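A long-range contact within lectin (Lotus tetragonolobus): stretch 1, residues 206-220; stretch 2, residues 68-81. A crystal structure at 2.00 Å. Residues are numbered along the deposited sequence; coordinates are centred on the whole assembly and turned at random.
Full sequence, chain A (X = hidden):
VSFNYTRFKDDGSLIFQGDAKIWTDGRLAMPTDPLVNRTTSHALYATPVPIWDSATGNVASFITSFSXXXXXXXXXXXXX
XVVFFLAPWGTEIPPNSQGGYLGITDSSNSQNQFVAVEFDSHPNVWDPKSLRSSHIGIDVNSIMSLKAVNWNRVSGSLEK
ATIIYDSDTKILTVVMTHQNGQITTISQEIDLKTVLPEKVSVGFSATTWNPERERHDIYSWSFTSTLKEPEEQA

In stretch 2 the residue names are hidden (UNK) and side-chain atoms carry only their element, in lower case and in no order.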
ATOM      1  N   ALA A 206     -18.553  19.643   8.619  1.00 14.51           N
ATOM      2  CA  ALA A 206     -19.621  18.900   9.278  1.00 15.01           C
ATOM      3  C   ALA A 206     -20.966  19.399   8.821  1.00 13.51           C
ATOM      4  O   ALA A 206     -21.113  20.557   8.518  1.00 15.61           O
ATOM      5  CB  ALA A 206     -19.489  19.030  10.793  1.00 14.42           C
ATOM      6  N   THR A 207     -21.958  18.514   8.740  1.00 13.86           N
ATOM      7  CA  THR A 207     -23.280  18.898   8.329  1.00 13.12           C
ATOM      8  C   THR A 207     -24.289  18.171   9.206  1.00 14.30           C
ATOM      9  O   THR A 207     -23.999  17.154   9.807  1.00 13.93           O
ATOM     10  CB  THR A 207     -23.627  18.465   6.863  1.00 12.72           C
ATOM     11  OG1 THR A 207     -23.294  17.074   6.721  1.00 12.64           O
ATOM     12  CG2 THR A 207     -22.890  19.310   5.851  1.00 11.46           C
ATOM     13  N   THR A 208     -25.481  18.739   9.250  1.00 15.82           N
ATOM     14  CA  THR A 208     -26.628  18.132   9.909  1.00 17.25           C
ATOM     15  C   THR A 208     -27.768  18.410   8.926  1.00 17.17           C
ATOM     16  O   THR A 208     -27.648  19.194   7.995  1.00 16.03           O
ATOM     17  CB  THR A 208     -26.926  18.779  11.264  1.00 16.53           C
ATOM     18  OG1 THR A 208     -27.151  20.177  11.064  1.00 17.61           O
ATOM     19  CG2 THR A 208     -25.753  18.574  12.275  1.00 16.56           C
ATOM     20  N   TRP A 209     -28.868  17.738   9.145  1.00 19.05           N
ATOM     21  CA  TRP A 209     -29.932  17.743   8.178  1.00 19.87           C
ATOM     22  C   TRP A 209     -31.205  18.234   8.911  1.00 21.17           C
ATOM     23  O   TRP A 209     -31.133  19.057   9.841  1.00 21.57           O
ATOM     24  CB  TRP A 209     -30.059  16.337   7.562  1.00 20.04           C
ATOM     25  CG  TRP A 209     -30.925  16.248   6.373  1.00 21.03           C
ATOM     26  CD1 TRP A 209     -32.033  15.463   6.227  1.00 22.95           C
ATOM     27  CD2 TRP A 209     -30.788  16.985   5.154  1.00 22.69           C
ATOM     28  NE1 TRP A 209     -32.600  15.674   5.008  1.00 22.23           N
ATOM     29  CE2 TRP A 209     -31.856  16.598   4.318  1.00 22.24           C
ATOM     30  CE3 TRP A 209     -29.851  17.918   4.676  1.00 19.94           C
ATOM     31  CZ2 TRP A 209     -32.010  17.091   3.002  1.00 22.01           C
ATOM     32  CZ3 TRP A 209     -30.038  18.463   3.393  1.00 21.99           C
ATOM     33  CH2 TRP A 209     -31.102  18.031   2.567  1.00 22.51           C
ATOM     34  N   ASN A 210     -32.359  17.748   8.481  1.00 20.43           N
ATOM     35  CA  ASN A 210     -33.604  18.104   9.114  1.00 20.45           C
ATOM     36  C   ASN A 210     -34.581  17.060   8.618  1.00 19.50           C
ATOM     37  O   ASN A 210     -34.837  17.012   7.419  1.00 20.10           O
ATOM     38  CB  ASN A 210     -34.036  19.521   8.701  1.00 20.59           C
ATOM     39  CG  ASN A 210     -35.225  20.039   9.501  1.00 23.77           C
ATOM     40  OD1 ASN A 210     -35.487  21.252   9.525  1.00 25.69           O
ATOM     41  ND2 ASN A 210     -35.941  19.135  10.171  1.00 20.57           N
ATOM     42  N   PRO A 211     -35.120  16.220   9.528  1.00 20.61           N
ATOM     43  CA  PRO A 211     -34.919  16.213  11.013  1.00 20.84           C
ATOM     44  C   PRO A 211     -33.573  15.743  11.575  1.00 21.43           C
ATOM     45  O   PRO A 211     -33.294  16.006  12.731  1.00 20.85           O
ATOM     46  CB  PRO A 211     -35.971  15.212  11.488  1.00 21.79           C
ATOM     47  CG  PRO A 211     -36.155  14.263  10.290  1.00 21.86           C
ATOM     48  CD  PRO A 211     -36.085  15.185   9.105  1.00 19.12           C
ATOM     49  N   GLU A 212     -32.783  14.996  10.801  1.00 22.43           N
ATOM     50  CA  GLU A 212     -31.653  14.250  11.340  1.00 21.93           C
ATOM     51  C   GLU A 212     -30.548  15.252  11.694  1.00 21.44           C
ATOM     52  O   GLU A 212     -30.290  16.166  10.954  1.00 22.43           O
ATOM     53  CB  GLU A 212     -31.116  13.247  10.303  1.00 22.76           C
ATOM     54  CG  GLU A 212     -31.929  11.962  10.020  1.00 24.67           C
ATOM     55  CD  GLU A 212     -32.920  12.131   8.935  1.00 27.06           C
ATOM     56  OE1 GLU A 212     -33.255  13.275   8.581  1.00 25.85           O
ATOM     57  OE2 GLU A 212     -33.369  11.096   8.415  1.00 30.92           O
ATOM     58  N   ARG A 213     -29.867  15.054  12.803  1.00 20.47           N
ATOM     59  CA  ARG A 213     -28.872  16.037  13.236  1.00 20.40           C
ATOM     60  C   ARG A 213     -28.167  15.504  14.439  1.00 20.01           C
ATOM     61  O   ARG A 213     -28.619  14.560  15.075  1.00 21.12           O
ATOM     62  CB  ARG A 213     -29.529  17.363  13.572  1.00 20.93           C
ATOM     63  CG  ARG A 213     -30.422  17.285  14.838  1.00 21.30           C
ATOM     64  CD  ARG A 213     -31.211  18.532  14.899  1.00 23.56           C
ATOM     65  NE  ARG A 213     -32.446  18.374  14.137  1.00 24.62           N
ATOM     66  CZ  ARG A 213     -33.227  19.391  13.790  1.00 26.49           C
ATOM     67  NH1 ARG A 213     -32.829  20.621  14.082  1.00 21.83           N
ATOM     68  NH2 ARG A 213     -34.375  19.178  13.132  1.00 23.80           N
ATOM     69  N   GLU A 214     -27.028  16.096  14.730  1.00 19.67           N
ATOM     70  CA  GLU A 214     -26.267  15.767  15.915  1.00 18.99           C
ATOM     71  C   GLU A 214     -25.269  16.921  16.151  1.00 17.90           C
ATOM     72  O   GLU A 214     -25.035  17.733  15.253  1.00 16.22           O
ATOM     73  CB  GLU A 214     -25.523  14.432  15.746  1.00 18.29           C
ATOM     74  CG  GLU A 214     -24.554  14.483  14.604  1.00 19.28           C
ATOM     75  CD  GLU A 214     -23.894  13.168  14.264  1.00 22.91           C
ATOM     76  OE1 GLU A 214     -23.926  12.210  15.094  1.00 20.36           O
ATOM     77  OE2 GLU A 214     -23.302  13.127  13.148  1.00 19.79           O
ATOM     78  N   ARG A 215     -24.701  16.991  17.349  1.00 17.37           N
ATOM     79  CA  ARG A 215     -23.552  17.851  17.581  1.00 16.85           C
ATOM     80  C   ARG A 215     -22.301  17.131  17.034  1.00 17.12           C
ATOM     81  O   ARG A 215     -22.245  15.882  17.047  1.00 16.26           O
ATOM     82  CB  ARG A 215     -23.384  18.115  19.083  1.00 17.63           C
ATOM     83  CG  ARG A 215     -24.593  18.836  19.797  1.00 15.56           C
ATOM     84  CD  ARG A 215     -24.199  19.490  21.131  1.00 17.94           C
ATOM     85  NE  ARG A 215     -23.103  20.446  20.926  1.00 20.74           N
ATOM     86  CZ  ARG A 215     -23.239  21.690  20.477  1.00 18.66           C
ATOM     87  NH1 ARG A 215     -24.437  22.207  20.229  1.00 16.21           N
ATOM     88  NH2 ARG A 215     -22.144  22.431  20.300  1.00 18.76           N
ATOM     89  N   HIS A 216     -21.322  17.911  16.564  1.00 15.99           N
ATOM     90  CA  HIS A 216     -19.939  17.453  16.357  1.00 15.93           C
ATOM     91  C   HIS A 216     -19.074  18.488  17.005  1.00 15.62           C
ATOM     92  O   HIS A 216     -18.953  19.583  16.513  1.00 15.29           O
ATOM     93  CB  HIS A 216     -19.567  17.353  14.875  1.00 14.60           C
ATOM     94  CG  HIS A 216     -20.666  16.814  14.026  1.00 13.13           C
ATOM     95  ND1 HIS A 216     -21.556  17.639  13.382  1.00 14.26           N
ATOM     96  CD2 HIS A 216     -21.067  15.544  13.757  1.00 13.67           C
ATOM     97  CE1 HIS A 216     -22.436  16.908  12.713  1.00 12.80           C
ATOM     98  NE2 HIS A 216     -22.150  15.639  12.898  1.00 11.14           N
ATOM     99  N   ASP A 217     -18.523  18.136  18.154  1.00 16.49           N
ATOM    100  CA  ASP A 217     -17.788  19.083  18.963  1.00 16.83           C
ATOM    101  C   ASP A 217     -16.446  18.496  19.085  1.00 16.77           C
ATOM    102  O   ASP A 217     -16.277  17.348  19.541  1.00 15.90           O
ATOM    103  CB  ASP A 217     -18.385  19.195  20.355  1.00 17.59           C
ATOM    104  CG  ASP A 217     -19.776  19.702  20.328  1.00 17.78           C
ATOM    105  OD1 ASP A 217     -20.615  19.108  21.038  1.00 22.46           O
ATOM    106  OD2 ASP A 217     -20.036  20.680  19.585  1.00 18.36           O
ATOM    107  N   ILE A 218     -15.505  19.324  18.676  1.00 16.25           N
ATOM    108  CA  ILE A 218     -14.108  19.000  18.632  1.00 16.42           C
ATOM    109  C   ILE A 218     -13.470  19.720  19.787  1.00 15.71           C
ATOM    110  O   ILE A 218     -13.648  20.931  19.954  1.00 14.99           O
ATOM    111  CB  ILE A 218     -13.490  19.503  17.300  1.00 16.36           C
ATOM    112  CG1 ILE A 218     -14.255  18.912  16.096  1.00 16.66           C
ATOM    113  CG2 ILE A 218     -11.989  19.135  17.216  1.00 17.50           C
ATOM    114  CD1 ILE A 218     -13.829  19.533  14.761  1.00 16.40           C
ATOM    115  N   TYR A 219     -12.660  18.976  20.530  1.00 16.45           N
ATOM    116  CA  TYR A 219     -12.082  19.446  21.756  1.00 18.25           C
ATOM    117  C   TYR A 219     -10.641  19.905  21.637  1.00 18.47           C
ATOM    118  O   TYR A 219     -10.177  20.720  22.439  1.00 18.95           O
ATOM    119  CB  TYR A 219     -12.160  18.348  22.786  1.00 19.38           C
ATOM    120  CG  TYR A 219     -13.573  17.872  22.969  1.00 21.85           C
ATOM    121  CD1 TYR A 219     -13.869  16.544  22.890  1.00 20.98           C
ATOM    122  CD2 TYR A 219     -14.625  18.795  23.186  1.00 23.10           C
ATOM    123  CE1 TYR A 219     -15.173  16.093  23.041  1.00 23.31           C
ATOM    124  CE2 TYR A 219     -15.939  18.367  23.330  1.00 22.14           C
ATOM    125  CZ  TYR A 219     -16.199  17.017  23.262  1.00 23.99           C
ATOM    126  OH  TYR A 219     -17.475  16.573  23.430  1.00 26.14           O
ATOM    127  N   SER A 220      -9.922  19.326  20.680  1.00 18.73           N
ATOM    128  CA  SER A 220      -8.483  19.521  20.562  1.00 18.71           C
ATOM    129  C   SER A 220      -8.050  19.117  19.177  1.00 17.88           C
ATOM    130  O   SER A 220      -8.736  18.347  18.493  1.00 16.99           O
ATOM    131  CB  SER A 220      -7.697  18.703  21.640  1.00 19.47           C
ATOM    132  OG  SER A 220      -7.626  17.304  21.372  1.00 21.28           O
ATOM    133  N   UNK A  68     -12.804  14.529  19.693  1.00 18.44           N
ATOM    134  CA  UNK A  68     -14.114  15.049  19.347  1.00 19.62           C
ATOM    135  C   UNK A  68     -15.185  14.157  19.973  1.00 20.44           C
ATOM    136  O   UNK A  68     -14.929  13.014  20.341  1.00 20.56           O
ATOM    137  c   UNK A  68     -14.430  13.822  17.146  1.00 17.90           C
ATOM    138  c   UNK A  68     -15.866  12.039  16.264  1.00 21.03           C
ATOM    139  c   UNK A  68     -13.423  11.790  16.132  1.00 13.70           C
ATOM    140  c   UNK A  68     -14.284  15.155  17.829  1.00 18.24           C
ATOM    141  c   UNK A  68     -15.714  13.301  16.876  1.00 19.02           C
ATOM    142  c   UNK A  68     -13.305  13.089  16.785  1.00 17.08           C
ATOM    143  c   UNK A  68     -14.728  11.293  15.888  1.00 19.12           C
ATOM    144  N   UNK A  69     -16.378  14.697  20.118  1.00 20.71           N
ATOM    145  CA  UNK A  69     -17.497  13.875  20.494  1.00 22.38           C
ATOM    146  C   UNK A  69     -18.674  14.272  19.564  1.00 20.66           C
ATOM    147  O   UNK A  69     -18.883  15.455  19.291  1.00 20.08           O
ATOM    148  c   UNK A  69     -17.055  13.624  24.627  1.00 25.39           C
ATOM    149  c   UNK A  69     -19.181  13.506  22.174  1.00 25.75           C
ATOM    150  c   UNK A  69     -17.888  14.067  21.972  1.00 21.47           C
ATOM    151  c   UNK A  69     -16.895  13.381  22.957  1.00 26.42           C
ATOM    152  N   UNK A  70     -19.418  13.274  19.083  1.00 20.08           N
ATOM    153  CA  UNK A  70     -20.715  13.504  18.439  1.00 18.55           C
ATOM    154  C   UNK A  70     -21.841  13.151  19.393  1.00 18.50           C
ATOM    155  O   UNK A  70     -21.759  12.156  20.129  1.00 17.66           O
ATOM    156  c   UNK A  70     -19.661  13.160  16.146  1.00 18.31           C
ATOM    157  c   UNK A  70     -20.952  11.251  17.192  1.00 17.10           C
ATOM    158  c   UNK A  70     -20.858  12.778  17.046  1.00 19.32           C
ATOM    159  N   UNK A  71     -22.866  13.998  19.416  1.00 17.85           N
ATOM    160  CA  UNK A  71     -23.929  13.877  20.410  1.00 18.63           C
ATOM    161  C   UNK A  71     -25.277  13.961  19.778  1.00 19.07           C
ATOM    162  O   UNK A  71     -25.519  14.819  18.911  1.00 16.98           O
ATOM    163  o   UNK A  71     -22.572  14.808  22.117  1.00 18.87           O
ATOM    164  c   UNK A  71     -23.803  14.956  21.482  1.00 19.30           C
ATOM    165  N   UNK A  72     -26.155  13.075  20.240  1.00 20.82           N
ATOM    166  CA  UNK A  72     -27.578  13.093  19.836  1.00 21.29           C
ATOM    167  C   UNK A  72     -28.269  14.394  20.244  1.00 21.03           C
ATOM    168  O   UNK A  72     -27.890  15.007  21.208  1.00 20.49           O
ATOM    169  c   UNK A  72     -27.921  10.591  19.994  1.00 24.23           C
ATOM    170  n   UNK A  72     -28.539   9.528  20.554  1.00 27.17           N
ATOM    171  c   UNK A  72     -28.340  11.936  20.498  1.00 22.12           C
ATOM    172  o   UNK A  72     -27.048  10.479  19.139  1.00 19.79           O
ATOM    173  N   UNK A  73     -29.264  14.808  19.480  1.00 21.17           N
ATOM    174  CA  UNK A  73     -30.038  15.990  19.772  1.00 22.35           C
ATOM    175  C   UNK A  73     -31.516  15.590  19.756  1.00 23.63           C
ATOM    176  O   UNK A  73     -31.970  14.939  18.810  1.00 23.00           O
ATOM    177  c   UNK A  73     -28.474  17.425  18.364  1.00 22.36           C
ATOM    178  c   UNK A  73     -29.908  17.087  18.666  1.00 21.69           C
ATOM    179  c   UNK A  73     -30.693  18.354  19.063  1.00 21.94           C
ATOM    180  N   UNK A  74     -32.262  15.749  20.834  1.00 26.47           N
ATOM    181  CA  UNK A  74     -32.210  14.852  21.925  1.00 28.82           C
ATOM    182  C   UNK A  74     -32.938  13.632  21.274  1.00 28.37           C
ATOM    183  O   UNK A  74     -32.369  12.556  21.237  1.00 29.94           O
ATOM    184  c   UNK A  74     -32.919  15.427  23.182  1.00 30.06           C
ATOM    185  o   UNK A  74     -30.549  18.164  23.187  1.00 37.35           O
ATOM    186  c   UNK A  74     -31.988  16.365  24.060  1.00 35.15           C
ATOM    187  n   UNK A  74     -32.819  18.572  23.177  1.00 40.13           N
ATOM    188  c   UNK A  74     -31.719  17.781  23.423  1.00 39.41           C
ATOM    189  N   UNK A  75     -34.113  13.795  20.649  1.00 28.71           N
ATOM    190  CA  UNK A  75     -34.766  12.590  20.002  1.00 28.35           C
ATOM    191  C   UNK A  75     -34.511  12.377  18.498  1.00 27.62           C
ATOM    192  O   UNK A  75     -34.895  11.342  17.934  1.00 27.08           O
ATOM    193  c   UNK A  75     -36.291  12.449  20.344  1.00 29.15           C
ATOM    194  c   UNK A  75     -36.560  14.591  18.980  1.00 37.89           C
ATOM    195  n   UNK A  75     -36.042  17.307  19.479  1.00 50.37           N
ATOM    196  c   UNK A  75     -37.260  13.268  19.449  1.00 32.03           C
ATOM    197  c   UNK A  75     -37.204  16.959  18.908  1.00 48.39           C
ATOM    198  n   UNK A  75     -38.109  17.902  18.600  1.00 48.95           N
ATOM    199  n   UNK A  75     -37.465  15.674  18.663  1.00 43.75           N
ATOM    200  N   UNK A  76     -33.873  13.347  17.836  1.00 27.26           N
ATOM    201  CA  UNK A  76     -33.665  13.247  16.390  1.00 25.76           C
ATOM    202  C   UNK A  76     -32.685  12.122  16.059  1.00 25.34           C
ATOM    203  O   UNK A  76     -31.742  11.842  16.831  1.00 24.55           O
ATOM    204  c   UNK A  76     -33.645  16.840  16.735  1.00 28.05           C
ATOM    205  c   UNK A  76     -36.069  17.011  15.407  1.00 28.02           C
ATOM    206  o   UNK A  76     -36.401  19.214  16.345  1.00 27.72           O
ATOM    207  c   UNK A  76     -35.635  18.066  16.206  1.00 27.85           C
ATOM    208  c   UNK A  76     -33.163  14.552  15.785  1.00 26.15           C
ATOM    209  c   UNK A  76     -34.424  17.974  16.875  1.00 28.92           C
ATOM    210  c   UNK A  76     -34.051  15.760  15.936  1.00 27.43           C
ATOM    211  c   UNK A  76     -35.254  15.868  15.251  1.00 26.20           C
ATOM    212  N   UNK A  77     -32.891  11.465  14.896  1.00 23.77           N
ATOM    213  CA  UNK A  77     -31.866  10.485  14.535  1.00 22.89           C
ATOM    214  C   UNK A  77     -30.545  11.220  14.098  1.00 20.85           C
ATOM    215  O   UNK A  77     -30.586  12.377  13.692  1.00 19.05           O
ATOM    216  c   UNK A  77     -33.586  10.533  12.819  1.00 23.81           C
ATOM    217  c   UNK A  77     -33.956  11.592  13.878  1.00 24.91           C
ATOM    218  c   UNK A  77     -32.536   9.654  13.415  1.00 23.48           C
ATOM    219  N   UNK A  78     -29.380  10.577  14.272  1.00 20.58           N
ATOM    220  CA  UNK A  78     -28.156  11.329  13.932  1.00 20.07           C
ATOM    221  C   UNK A  78     -27.905  11.509  12.429  1.00 19.44           C
ATOM    222  O   UNK A  78     -28.140  10.572  11.615  1.00 18.71           O
ATOM    223  c   UNK A  78     -27.583   9.162  14.819  1.00 22.07           C
ATOM    224  c   UNK A  78     -27.023  10.488  14.520  1.00 20.00           C
ATOM    225  c   UNK A  78     -29.097   9.210  14.735  1.00 20.71           C
ATOM    226  N   UNK A  79     -27.402  12.696  12.089  1.00 18.29           N
ATOM    227  CA  UNK A  79     -26.771  12.995  10.808  1.00 18.08           C
ATOM    228  C   UNK A  79     -26.023  14.305  10.958  1.00 17.82           C
ATOM    229  O   UNK A  79     -26.290  15.027  11.889  1.00 18.64           O
ATOM    230  c   UNK A  79     -28.838  12.081   9.704  1.00 22.33           C
ATOM    231  o   UNK A  79     -28.255  14.367   9.360  1.00 16.59           O
ATOM    232  c   UNK A  79     -27.737  13.058   9.588  1.00 18.18           C
ATOM    233  N   UNK A  80     -25.047  14.578  10.086  1.00 18.04           N
ATOM    234  CA  UNK A  80     -24.640  13.633   9.042  1.00 16.53           C
ATOM    235  C   UNK A  80     -23.228  13.148   9.237  1.00 16.12           C
ATOM    236  O   UNK A  80     -22.863  12.092   8.801  1.00 17.03           O
ATOM    237  c   UNK A  80     -26.104  14.003   7.011  1.00 17.08           C
ATOM    238  o   UNK A  80     -26.163  12.927   6.395  1.00 19.10           O
ATOM    239  o   UNK A  80     -27.052  14.837   7.126  1.00 16.87           O
ATOM    240  c   UNK A  80     -24.773  14.304   7.672  1.00 17.29           C
ATOM    241  N   UNK A  81     -22.393  13.971   9.827  1.00 15.20           N
ATOM    242  CA  UNK A  81     -21.076  13.508  10.177  1.00 15.70           C
ATOM    243  C   UNK A  81     -20.179  14.692  10.245  1.00 14.13           C
ATOM    244  O   UNK A  81     -20.621  15.797   9.985  1.00 13.94           O
TER
HETATM  245  O   HOH W   1     -20.872  16.459  20.776  1.00 16.13           O
HETATM  246  O   HOH W   2     -29.469  13.298  17.221  1.00 23.91           O

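Position 68 carries one carbon and then a ring of six carbons. Its CB lies 4.1 Å from Ile218 CG1. It is Phe68.

Position 69 has four carbons, forked at the first, with one arm two carbons long. The long arm reaches the edge of the Tyr219 ring. This is Ile69; its CG1 is 3.2 Å from Tyr219 CE1. Ile69 N donates to Asp217 O (2.7 Å), and Asp217 N donates to Ile69 O (2.9 Å).

Position 70 has one carbon carrying two more. One of them meets His216 CD2 at 3.7 Å, near the plane of the ring. It is Val70.

Position 71 has one carbon, then one oxygen. Its CB lies 4.0 Å from Arg215 CB. It is Ser71. Arg215 N donates to Ser71 O (2.8 Å), and Ser71 N donates to Arg215 O (3.1 Å). Ser71 OG donates to water 1 (2.7 Å), which donates to Asp217 OD1 (2.7 Å).

Position 72 has two carbons, the second bearing one oxygen and one nitrogen. Its side chain makes no contact with stretch 1. It is Asn72.

Position 73 again has one carbon carrying two. Its CB is 3.9 Å from Arg213 CG. It is Val73.

Position 74 has three carbons, the third bearing oxygen and nitrogen. It is exposed and touches nothing on stretch 1. It is Gln74.

Position 75 has three carbons, a nitrogen, then a carbon with two nitrogens. It too touches nothing there. It is Arg75.

Position 76 has one carbon and a six-carbon ring bearing an oxygen. The Arg213 guanidinium lies flat on it, centres 3.7 Å apart. It is Tyr76, closing a type I turn from Val73.

Position 77 has three carbons closing a ring onto the backbone N. One lies 3.6 Å from Glu212 CG. It is Pro77, whose O accepts from Arg213 N (2.9 Å).

Position 78 has the same ring. Its CB lies 3.6 Å from Glu214 OE1. It is Pro78.

Position 79 has one carbon carrying an oxygen and a carbon. The oxygen lies 3.2 Å from Trp209 CB. It is Thr79.

Position 80 has two carbons, the second with two oxygens. Its CB lies 3.3 Å from Thr207 OG1. It is Asp80, preceded by a cis peptide. Thr79 OG1 donates to Asp80 OD2 (2.6 Å), and Asp80 N donates to Thr207 O (2.8 Å).

Position 81 has no side-chain atoms. A CB would jam against the preceding carbonyl O. It is Gly81. Thr207 N donates to Gly81 O (3.3 Å).

Strand 68-72 pairs antiparallel with strand 214-220, and beyond the loop Gly81 pairs antiparallel with Thr207. Backbone hydrogen bonds set the register; the Arg213–Tyr76 stack fastens the turn. Arg213 NE also donates to Pro211 O (2.9 Å), which helps hold the guanidinium over the ring.

Stretch 2 68-81: FIVSNVQRYPPTDG
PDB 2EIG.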